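Local coordinates for protein bifunctional dTDP-4-dehydrorhamnose 3,5-epimerase/dTDP-4-dehydrorhamnose reductase (PDB 4QQR) that catalyses the 3,5-epimerization and NADPH-dependent 4-reduction of dTDP-4-dehydro-6-deoxyglucose to dTDP-L-rhamnose, and also forms UDP-L-rhamnose, at residues I52-N66 with L97-Y111. Numbering follows the deposited sequence.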
ATOM      1  N   ILE A  52       6.319   5.308 -18.753  1.00 58.03           N
ATOM      2  CA  ILE A  52       4.935   5.768 -18.827  1.00 53.52           C
ATOM      3  C   ILE A  52       4.853   7.223 -19.295  1.00 55.61           C
ATOM      4  O   ILE A  52       4.004   7.561 -20.143  1.00 54.94           O
ATOM      5  CB  ILE A  52       4.238   5.655 -17.456  1.00 54.62           C
ATOM      6  CG1 ILE A  52       4.551   4.310 -16.805  1.00 51.49           C
ATOM      7  CG2 ILE A  52       2.737   5.867 -17.595  1.00 52.04           C
ATOM      8  CD1 ILE A  52       4.112   3.152 -17.626  1.00 56.79           C
ATOM      9  N   VAL A  53       5.727   8.076 -18.752  1.00 52.44           N
ATOM     10  CA  VAL A  53       5.800   9.478 -19.172  1.00 54.24           C
ATOM     11  C   VAL A  53       5.987   9.577 -20.691  1.00 54.91           C
ATOM     12  O   VAL A  53       5.417  10.458 -21.341  1.00 56.08           O
ATOM     13  CB  VAL A  53       6.926  10.276 -18.439  1.00 57.56           C
ATOM     14  CG1 VAL A  53       6.913  11.748 -18.846  1.00 51.82           C
ATOM     15  CG2 VAL A  53       6.770  10.180 -16.932  1.00 57.02           C
ATOM     16  N   ALA A  54       6.760   8.650 -21.250  1.00 53.96           N
ATOM     17  CA  ALA A  54       7.022   8.613 -22.686  1.00 54.50           C
ATOM     18  C   ALA A  54       5.757   8.294 -23.495  1.00 57.00           C
ATOM     19  O   ALA A  54       5.438   8.973 -24.486  1.00 55.41           O
ATOM     20  CB  ALA A  54       8.115   7.609 -22.985  1.00 56.05           C
ATOM     21  N   ASP A  55       5.051   7.253 -23.065  1.00 54.38           N
ATOM     22  CA  ASP A  55       3.767   6.892 -23.640  1.00 52.73           C
ATOM     23  C   ASP A  55       2.795   8.071 -23.687  1.00 53.20           C
ATOM     24  O   ASP A  55       2.145   8.279 -24.707  1.00 53.15           O
ATOM     25  CB  ASP A  55       3.125   5.746 -22.848  1.00 52.76           C
ATOM     26  CG  ASP A  55       3.892   4.449 -22.956  1.00 53.88           C
ATOM     27  OD1 ASP A  55       5.050   4.480 -23.419  1.00 60.80           O
ATOM     28  OD2 ASP A  55       3.333   3.396 -22.570  1.00 53.51           O
ATOM     29  N   ILE A  56       2.680   8.826 -22.593  1.00 48.93           N
ATOM     30  CA  ILE A  56       1.701   9.915 -22.560  1.00 52.18           C
ATOM     31  C   ILE A  56       2.054  10.990 -23.582  1.00 54.38           C
ATOM     32  O   ILE A  56       1.178  11.567 -24.229  1.00 51.61           O
ATOM     33  CB  ILE A  56       1.569  10.572 -21.172  1.00 51.91           C
ATOM     34  CG1 ILE A  56       1.348   9.521 -20.075  1.00 48.56           C
ATOM     35  CG2 ILE A  56       0.471  11.631 -21.186  1.00 45.54           C
ATOM     36  CD1 ILE A  56      -0.016   8.967 -20.004  1.00 44.14           C
ATOM     37  N   GLU A  57       3.346  11.250 -23.750  1.00 58.03           N
ATOM     38  CA  GLU A  57       3.767  12.256 -24.722  1.00 61.26           C
ATOM     39  C   GLU A  57       3.689  11.753 -26.168  1.00 58.54           C
ATOM     40  O   GLU A  57       3.295  12.491 -27.078  1.00 55.63           O
ATOM     41  CB  GLU A  57       5.152  12.793 -24.374  1.00 61.22           C
ATOM     42  CG  GLU A  57       5.242  13.256 -22.922  1.00 65.81           C
ATOM     43  CD  GLU A  57       6.159  14.449 -22.734  1.00 72.32           C
ATOM     44  OE1 GLU A  57       5.846  15.522 -23.301  1.00 75.85           O
ATOM     45  OE2 GLU A  57       7.181  14.312 -22.016  1.00 70.66           O
ATOM     46  N   SER A  58       4.044  10.487 -26.361  1.00 57.29           N
ATOM     47  CA  SER A  58       3.950   9.844 -27.667  1.00 51.41           C
ATOM     48  C   SER A  58       2.499   9.712 -28.163  1.00 53.30           C
ATOM     49  O   SER A  58       2.216   9.995 -29.329  1.00 53.52           O
ATOM     50  CB  SER A  58       4.643   8.480 -27.624  1.00 51.60           C
ATOM     51  OG  SER A  58       4.522   7.799 -28.856  1.00 58.24           O
ATOM     52  N   VAL A  59       1.585   9.299 -27.280  1.00 55.14           N
ATOM     53  CA  VAL A  59       0.176   9.061 -27.645  1.00 52.02           C
ATOM     54  C   VAL A  59      -0.695  10.314 -27.529  1.00 53.33           C
ATOM     55  O   VAL A  59      -1.705  10.452 -28.234  1.00 50.42           O
ATOM     56  CB  VAL A  59      -0.444   7.942 -26.782  1.00 50.13           C
ATOM     57  CG1 VAL A  59      -1.903   7.666 -27.170  1.00 50.56           C
ATOM     58  CG2 VAL A  59       0.371   6.678 -26.914  1.00 55.75           C
ATOM     59  N   LYS A  60      -0.289  11.222 -26.643  1.00 52.46           N
ATOM     60  CA  LYS A  60      -1.084  12.399 -26.314  1.00 52.25           C
ATOM     61  C   LYS A  60      -2.547  12.018 -26.064  1.00 51.19           C
ATOM     62  O   LYS A  60      -3.459  12.556 -26.712  1.00 55.07           O
ATOM     63  CB  LYS A  60      -0.969  13.442 -27.431  1.00 54.75           C
ATOM     64  CG  LYS A  60       0.451  13.917 -27.698  1.00 55.07           C
ATOM     65  CD  LYS A  60       0.655  14.271 -29.180  1.00 57.62           C
ATOM     66  CE  LYS A  60       2.073  13.908 -29.655  1.00 56.20           C
ATOM     67  NZ  LYS A  60       2.821  15.076 -30.191  1.00 63.67           N
ATOM     68  N   PRO A  61      -2.780  11.086 -25.126  1.00 47.62           N
ATOM     69  CA  PRO A  61      -4.123  10.509 -24.963  1.00 50.62           C
ATOM     70  C   PRO A  61      -5.089  11.501 -24.345  1.00 46.98           C
ATOM     71  O   PRO A  61      -4.646  12.438 -23.693  1.00 52.23           O
ATOM     72  CB  PRO A  61      -3.890   9.361 -23.978  1.00 47.76           C
ATOM     73  CG  PRO A  61      -2.757   9.872 -23.118  1.00 50.33           C
ATOM     74  CD  PRO A  61      -1.862  10.656 -24.055  1.00 48.22           C
ATOM     75  N   SER A  62      -6.382  11.309 -24.557  1.00 43.79           N
ATOM     76  CA  SER A  62      -7.382  12.121 -23.891  1.00 43.20           C
ATOM     77  C   SER A  62      -7.773  11.477 -22.555  1.00 48.68           C
ATOM     78  O   SER A  62      -8.195  12.172 -21.614  1.00 47.86           O
ATOM     79  CB  SER A  62      -8.623  12.290 -24.777  1.00 43.88           C
ATOM     80  OG  SER A  62      -9.282  11.052 -24.967  1.00 41.33           O
ATOM     81  N   HIS A  63      -7.661  10.147 -22.491  1.00 46.12           N
ATOM     82  CA  HIS A  63      -7.976   9.374 -21.284  1.00 44.40           C
ATOM     83  C   HIS A  63      -7.060   8.146 -21.250  1.00 46.11           C
ATOM     84  O   HIS A  63      -6.480   7.778 -22.276  1.00 45.34           O
ATOM     85  CB  HIS A  63      -9.445   8.901 -21.256  1.00 45.00           C
ATOM     86  CG  HIS A  63     -10.464   9.985 -21.484  1.00 46.13           C
ATOM     87  ND1 HIS A  63     -10.598  10.653 -22.687  1.00 42.22           N
ATOM     88  CD2 HIS A  63     -11.431  10.480 -20.673  1.00 45.59           C
ATOM     89  CE1 HIS A  63     -11.578  11.532 -22.593  1.00 44.56           C
ATOM     90  NE2 HIS A  63     -12.104  11.446 -21.383  1.00 44.47           N
ATOM     91  N   VAL A  64      -6.948   7.510 -20.079  1.00 45.46           N
ATOM     92  CA  VAL A  64      -6.042   6.372 -19.860  1.00 40.63           C
ATOM     93  C   VAL A  64      -6.792   5.233 -19.174  1.00 36.82           C
ATOM     94  O   VAL A  64      -7.592   5.463 -18.291  1.00 36.36           O
ATOM     95  CB  VAL A  64      -4.803   6.768 -18.979  1.00 40.86           C
ATOM     96  CG1 VAL A  64      -3.953   5.537 -18.607  1.00 39.85           C
ATOM     97  CG2 VAL A  64      -3.949   7.823 -19.656  1.00 41.42           C
ATOM     98  N   PHE A  65      -6.527   4.001 -19.588  1.00 42.69           N
ATOM     99  CA  PHE A  65      -7.209   2.835 -19.030  1.00 42.33           C
ATOM    100  C   PHE A  65      -6.196   1.862 -18.461  1.00 42.43           C
ATOM    101  O   PHE A  65      -5.283   1.429 -19.154  1.00 45.56           O
ATOM    102  CB  PHE A  65      -8.035   2.142 -20.109  1.00 39.75           C
ATOM    103  CG  PHE A  65      -9.250   2.910 -20.518  1.00 39.36           C
ATOM    104  CD1 PHE A  65      -9.135   4.033 -21.328  1.00 37.10           C
ATOM    105  CD2 PHE A  65     -10.519   2.503 -20.102  1.00 41.17           C
ATOM    106  CE1 PHE A  65     -10.256   4.756 -21.701  1.00 39.24           C
ATOM    107  CE2 PHE A  65     -11.658   3.219 -20.475  1.00 39.43           C
ATOM    108  CZ  PHE A  65     -11.526   4.344 -21.280  1.00 38.60           C
ATOM    109  N   ASN A  66      -6.350   1.532 -17.190  1.00 40.71           N
ATOM    110  CA  ASN A  66      -5.460   0.576 -16.552  1.00 42.99           C
ATOM    111  C   ASN A  66      -6.111  -0.808 -16.395  1.00 42.13           C
ATOM    112  O   ASN A  66      -6.862  -1.065 -15.446  1.00 42.52           O
ATOM    113  CB  ASN A  66      -4.990   1.111 -15.195  1.00 39.78           C
ATOM    114  CG  ASN A  66      -4.269   0.054 -14.372  1.00 43.53           C
ATOM    115  OD1 ASN A  66      -3.588  -0.817 -14.918  1.00 41.39           O
ATOM    116  ND2 ASN A  66      -4.423   0.123 -13.054  1.00 43.10           N
ATOM    117  N   LEU A  97       1.364   5.213 -12.170  1.00 46.07           N
ATOM    118  CA  LEU A  97       0.470   5.579 -13.283  1.00 43.53           C
ATOM    119  C   LEU A  97      -0.566   6.623 -12.862  1.00 39.48           C
ATOM    120  O   LEU A  97      -0.786   7.594 -13.572  1.00 43.80           O
ATOM    121  CB  LEU A  97      -0.211   4.343 -13.892  1.00 38.84           C
ATOM    122  CG  LEU A  97      -1.197   4.608 -15.036  1.00 37.19           C
ATOM    123  CD1 LEU A  97      -0.516   5.108 -16.288  1.00 40.72           C
ATOM    124  CD2 LEU A  97      -1.976   3.382 -15.353  1.00 37.34           C
ATOM    125  N   ALA A  98      -1.188   6.433 -11.703  1.00 40.70           N
ATOM    126  CA  ALA A  98      -2.173   7.395 -11.197  1.00 42.92           C
ATOM    127  C   ALA A  98      -1.570   8.787 -11.023  1.00 41.67           C
ATOM    128  O   ALA A  98      -2.209   9.792 -11.290  1.00 43.71           O
ATOM    129  CB  ALA A  98      -2.737   6.911  -9.881  1.00 42.24           C
ATOM    130  N   ASP A  99      -0.325   8.812 -10.571  1.00 43.68           N
ATOM    131  CA  ASP A  99       0.399  10.029 -10.244  1.00 45.70           C
ATOM    132  C   ASP A  99       0.629  10.872 -11.481  1.00 43.58           C
ATOM    133  O   ASP A  99       0.284  12.052 -11.531  1.00 41.71           O
ATOM    134  CB  ASP A  99       1.751   9.649  -9.632  1.00 42.39           C
ATOM    135  CG  ASP A  99       2.418  10.808  -8.947  1.00 47.74           C
ATOM    136  OD1 ASP A  99       3.273  11.463  -9.572  1.00 48.83           O
ATOM    137  OD2 ASP A  99       2.079  11.062  -7.775  1.00 53.19           O
ATOM    138  N   ILE A 100       1.241  10.230 -12.471  1.00 43.65           N
ATOM    139  CA  ILE A 100       1.541  10.837 -13.752  1.00 42.40           C
ATOM    140  C   ILE A 100       0.261  11.337 -14.446  1.00 44.64           C
ATOM    141  O   ILE A 100       0.237  12.443 -15.002  1.00 44.97           O
ATOM    142  CB  ILE A 100       2.332   9.837 -14.632  1.00 45.99           C
ATOM    143  CG1 ILE A 100       3.704   9.556 -14.009  1.00 44.60           C
ATOM    144  CG2 ILE A 100       2.476  10.341 -16.065  1.00 48.46           C
ATOM    145  CD1 ILE A 100       4.467   8.422 -14.679  1.00 47.42           C
ATOM    146  N   CYS A 101      -0.808  10.541 -14.398  1.00 40.20           N
ATOM    147  CA  CYS A 101      -2.072  10.981 -14.961  1.00 41.70           C
ATOM    148  C   CYS A 101      -2.621  12.201 -14.196  1.00 44.12           C
ATOM    149  O   CYS A 101      -3.144  13.142 -14.801  1.00 42.62           O
ATOM    150  CB  CYS A 101      -3.096   9.844 -14.990  1.00 41.95           C
ATOM    151  SG  CYS A 101      -2.699   8.462 -16.103  1.00 49.23           S
ATOM    152  N   ARG A 102      -2.494  12.188 -12.873  1.00 40.35           N
ATOM    153  CA  ARG A 102      -3.012  13.280 -12.069  1.00 42.07           C
ATOM    154  C   ARG A 102      -2.273  14.576 -12.388  1.00 42.96           C
ATOM    155  O   ARG A 102      -2.901  15.601 -12.659  1.00 41.61           O
ATOM    156  CB  ARG A 102      -2.905  12.953 -10.580  1.00 44.05           C
ATOM    157  CG  ARG A 102      -3.511  14.016  -9.712  1.00 42.36           C
ATOM    158  CD  ARG A 102      -3.155  13.803  -8.264  1.00 47.28           C
ATOM    159  NE  ARG A 102      -3.468  14.985  -7.463  1.00 49.74           N
ATOM    160  CZ  ARG A 102      -2.597  15.949  -7.189  1.00 46.63           C
ATOM    161  NH1 ARG A 102      -1.354  15.870  -7.640  1.00 42.24           N
ATOM    162  NH2 ARG A 102      -2.968  16.986  -6.459  1.00 50.53           N
ATOM    163  N   GLU A 103      -0.940  14.516 -12.374  1.00 42.14           N
ATOM    164  CA  GLU A 103      -0.130  15.648 -12.783  1.00 42.77           C
ATOM    165  C   GLU A 103      -0.572  16.195 -14.149  1.00 49.10           C
ATOM    166  O   GLU A 103      -0.664  17.412 -14.331  1.00 50.45           O
ATOM    167  CB  GLU A 103       1.350  15.271 -12.812  1.00 48.17           C
ATOM    168  CG  GLU A 103       2.316  16.473 -12.633  1.00 51.64           C
ATOM    169  CD  GLU A 103       2.830  17.066 -13.961  1.00 64.13           C
ATOM    170  OE1 GLU A 103       2.649  16.422 -15.032  1.00 60.62           O
ATOM    171  OE2 GLU A 103       3.426  18.180 -13.929  1.00 66.45           O
ATOM    172  N   LYS A 104      -0.882  15.302 -15.094  1.00 47.38           N
ATOM    173  CA  LYS A 104      -1.213  15.732 -16.452  1.00 46.69           C
ATOM    174  C   LYS A 104      -2.689  16.051 -16.678  1.00 44.38           C
ATOM    175  O   LYS A 104      -3.092  16.368 -17.802  1.00 43.52           O
ATOM    176  CB  LYS A 104      -0.689  14.736 -17.498  1.00 43.19           C
ATOM    177  CG  LYS A 104       0.827  14.648 -17.528  1.00 47.97           C
ATOM    178  CD  LYS A 104       1.353  14.431 -18.935  1.00 58.07           C
ATOM    179  CE  LYS A 104       2.874  14.667 -19.030  1.00 58.35           C
ATOM    180  NZ  LYS A 104       3.374  14.572 -20.445  1.00 59.59           N
ATOM    181  N   GLY A 105      -3.487  15.984 -15.615  1.00 40.02           N
ATOM    182  CA  GLY A 105      -4.910  16.248 -15.726  1.00 36.39           C
ATOM    183  C   GLY A 105      -5.702  15.116 -16.362  1.00 37.49           C
ATOM    184  O   GLY A 105      -6.890  15.251 -16.629  1.00 40.97           O
ATOM    185  N   LEU A 106      -5.042  13.988 -16.592  1.00 41.44           N
ATOM    186  CA  LEU A 106      -5.649  12.854 -17.297  1.00 44.27           C
ATOM    187  C   LEU A 106      -6.481  11.945 -16.378  1.00 43.49           C
ATOM    188  O   LEU A 106      -6.014  11.504 -15.305  1.00 40.57           O
ATOM    189  CB  LEU A 106      -4.564  12.029 -18.011  1.00 42.73           C
ATOM    190  CG  LEU A 106      -4.243  12.126 -19.521  1.00 46.66           C
ATOM    191  CD1 LEU A 106      -5.105  13.144 -20.277  1.00 41.14           C
ATOM    192  CD2 LEU A 106      -2.732  12.363 -19.768  1.00 44.77           C
ATOM    193  N   VAL A 107      -7.716  11.673 -16.810  1.00 43.77           N
ATOM    194  CA  VAL A 107      -8.575  10.672 -16.166  1.00 40.76           C
ATOM    195  C   VAL A 107      -8.072   9.245 -16.419  1.00 42.21           C
ATOM    196  O   VAL A 107      -7.708   8.862 -17.531  1.00 39.07           O
ATOM    197  CB  VAL A 107     -10.033  10.782 -16.618  1.00 43.53           C
ATOM    198  CG1 VAL A 107     -10.861   9.659 -16.010  1.00 40.79           C
ATOM    199  CG2 VAL A 107     -10.612  12.150 -16.230  1.00 47.40           C
ATOM    200  N   LEU A 108      -8.033   8.473 -15.350  1.00 44.61           N
ATOM    201  CA  LEU A 108      -7.529   7.124 -15.394  1.00 40.13           C
ATOM    202  C   LEU A 108      -8.646   6.188 -14.946  1.00 39.30           C
ATOM    203  O   LEU A 108      -9.138   6.269 -13.823  1.00 37.22           O
ATOM    204  CB  LEU A 108      -6.332   7.017 -14.452  1.00 40.36           C
ATOM    205  CG  LEU A 108      -5.938   5.613 -14.030  1.00 40.36           C
ATOM    206  CD1 LEU A 108      -5.533   4.839 -15.269  1.00 40.70           C
ATOM    207  CD2 LEU A 108      -4.817   5.698 -13.035  1.00 37.40           C
ATOM    208  N   ILE A 109      -9.056   5.310 -15.845  1.00 43.85           N
ATOM    209  CA  ILE A 109     -10.024   4.275 -15.521  1.00 39.91           C
ATOM    210  C   ILE A 109      -9.269   3.069 -15.001  1.00 41.19           C
ATOM    211  O   ILE A 109      -8.593   2.375 -15.760  1.00 41.00           O
ATOM    212  CB  ILE A 109     -10.819   3.868 -16.747  1.00 34.87           C
ATOM    213  CG1 ILE A 109     -11.539   5.093 -17.330  1.00 37.51           C
ATOM    214  CG2 ILE A 109     -11.789   2.760 -16.390  1.00 36.38           C
ATOM    215  CD1 ILE A 109     -12.602   5.715 -16.407  1.00 35.79           C
ATOM    216  N   ASN A 110      -9.374   2.833 -13.700  1.00 41.44           N
ATOM    217  CA  ASN A 110      -8.679   1.722 -13.056  1.00 41.34           C
ATOM    218  C   ASN A 110      -9.619   0.526 -12.766  1.00 40.95           C
ATOM    219  O   ASN A 110     -10.462   0.579 -11.871  1.00 41.87           O
ATOM    220  CB  ASN A 110      -7.973   2.244 -11.797  1.00 40.31           C
ATOM    221  CG  ASN A 110      -7.256   1.161 -11.023  1.00 42.08           C
ATOM    222  OD1 ASN A 110      -6.345   0.517 -11.534  1.00 45.06           O
ATOM    223  ND2 ASN A 110      -7.629   0.994  -9.758  1.00 44.73           N
ATOM    224  N   TYR A 111      -9.482  -0.528 -13.563  1.00 37.34           N
ATOM    225  CA  TYR A 111     -10.182  -1.783 -13.353  1.00 31.92           C
ATOM    226  C   TYR A 111      -9.594  -2.503 -12.151  1.00 39.06           C
ATOM    227  O   TYR A 111      -8.391  -2.720 -12.067  1.00 42.18           O
ATOM    228  CB  TYR A 111     -10.077  -2.643 -14.616  1.00 32.68           C
ATOM    229  CG  TYR A 111     -10.765  -1.992 -15.793  1.00 37.88           C
ATOM    230  CD1 TYR A 111     -12.151  -2.066 -15.949  1.00 35.24           C
ATOM    231  CD2 TYR A 111     -10.047  -1.242 -16.709  1.00 37.64           C
ATOM    232  CE1 TYR A 111     -12.781  -1.449 -16.999  1.00 35.89           C
ATOM    233  CE2 TYR A 111     -10.674  -0.617 -17.764  1.00 37.04           C
ATOM    234  CZ  TYR A 111     -12.036  -0.725 -17.907  1.00 39.47           C
ATOM    235  OH  TYR A 111     -12.650  -0.107 -18.968  1.00 41.06           O
TER
HETATM  236  O   HOH W   1      -8.940  13.225 -19.099  1.00 42.33           O
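V64 O accepts the amide hydrogen of I109 N at 2.9 Å and also meets L108 CA, a CA-H...O contact beside the main bond. The pair illustrates how a Rossmann fold is built: neighbouring parallel strands, here 63-66 and 107-113, are joined by backbone bonds, and the helices preceding them pack on one face of the sheet. I109 O in turn receives N66 N at 2.8 Å. On the face away from those helices, I109 CG1 sits over the F65 ring, 4.0 Å from its centroid, while Y111 OH comes to the edge of that ring at F65 CD2. Y111, a predicted NADPH-binding residue, also hydrogen-bonds through OH to S207; a leucine in its place would probably leave S207 without this partner and F65 without the hydroxyl at its edge. On the helix-covered face, C101 SG packs against V64 CG2 at 3.8 Å, and L97 divides its methyls: CD2 reaches N66 CB, CD1 meets I52 CG2. With chi1 of I52 at -45°, CG1 lies beside the backbone N and CG2 is turned anti to it, toward L97. Helix segments 52-59 and 97-103 cross at -40°. I56, late in helix 49-59, meets L106, just after the Schellman turn at G105, tip to tip, CG2 to CD2 at 3.6 Å.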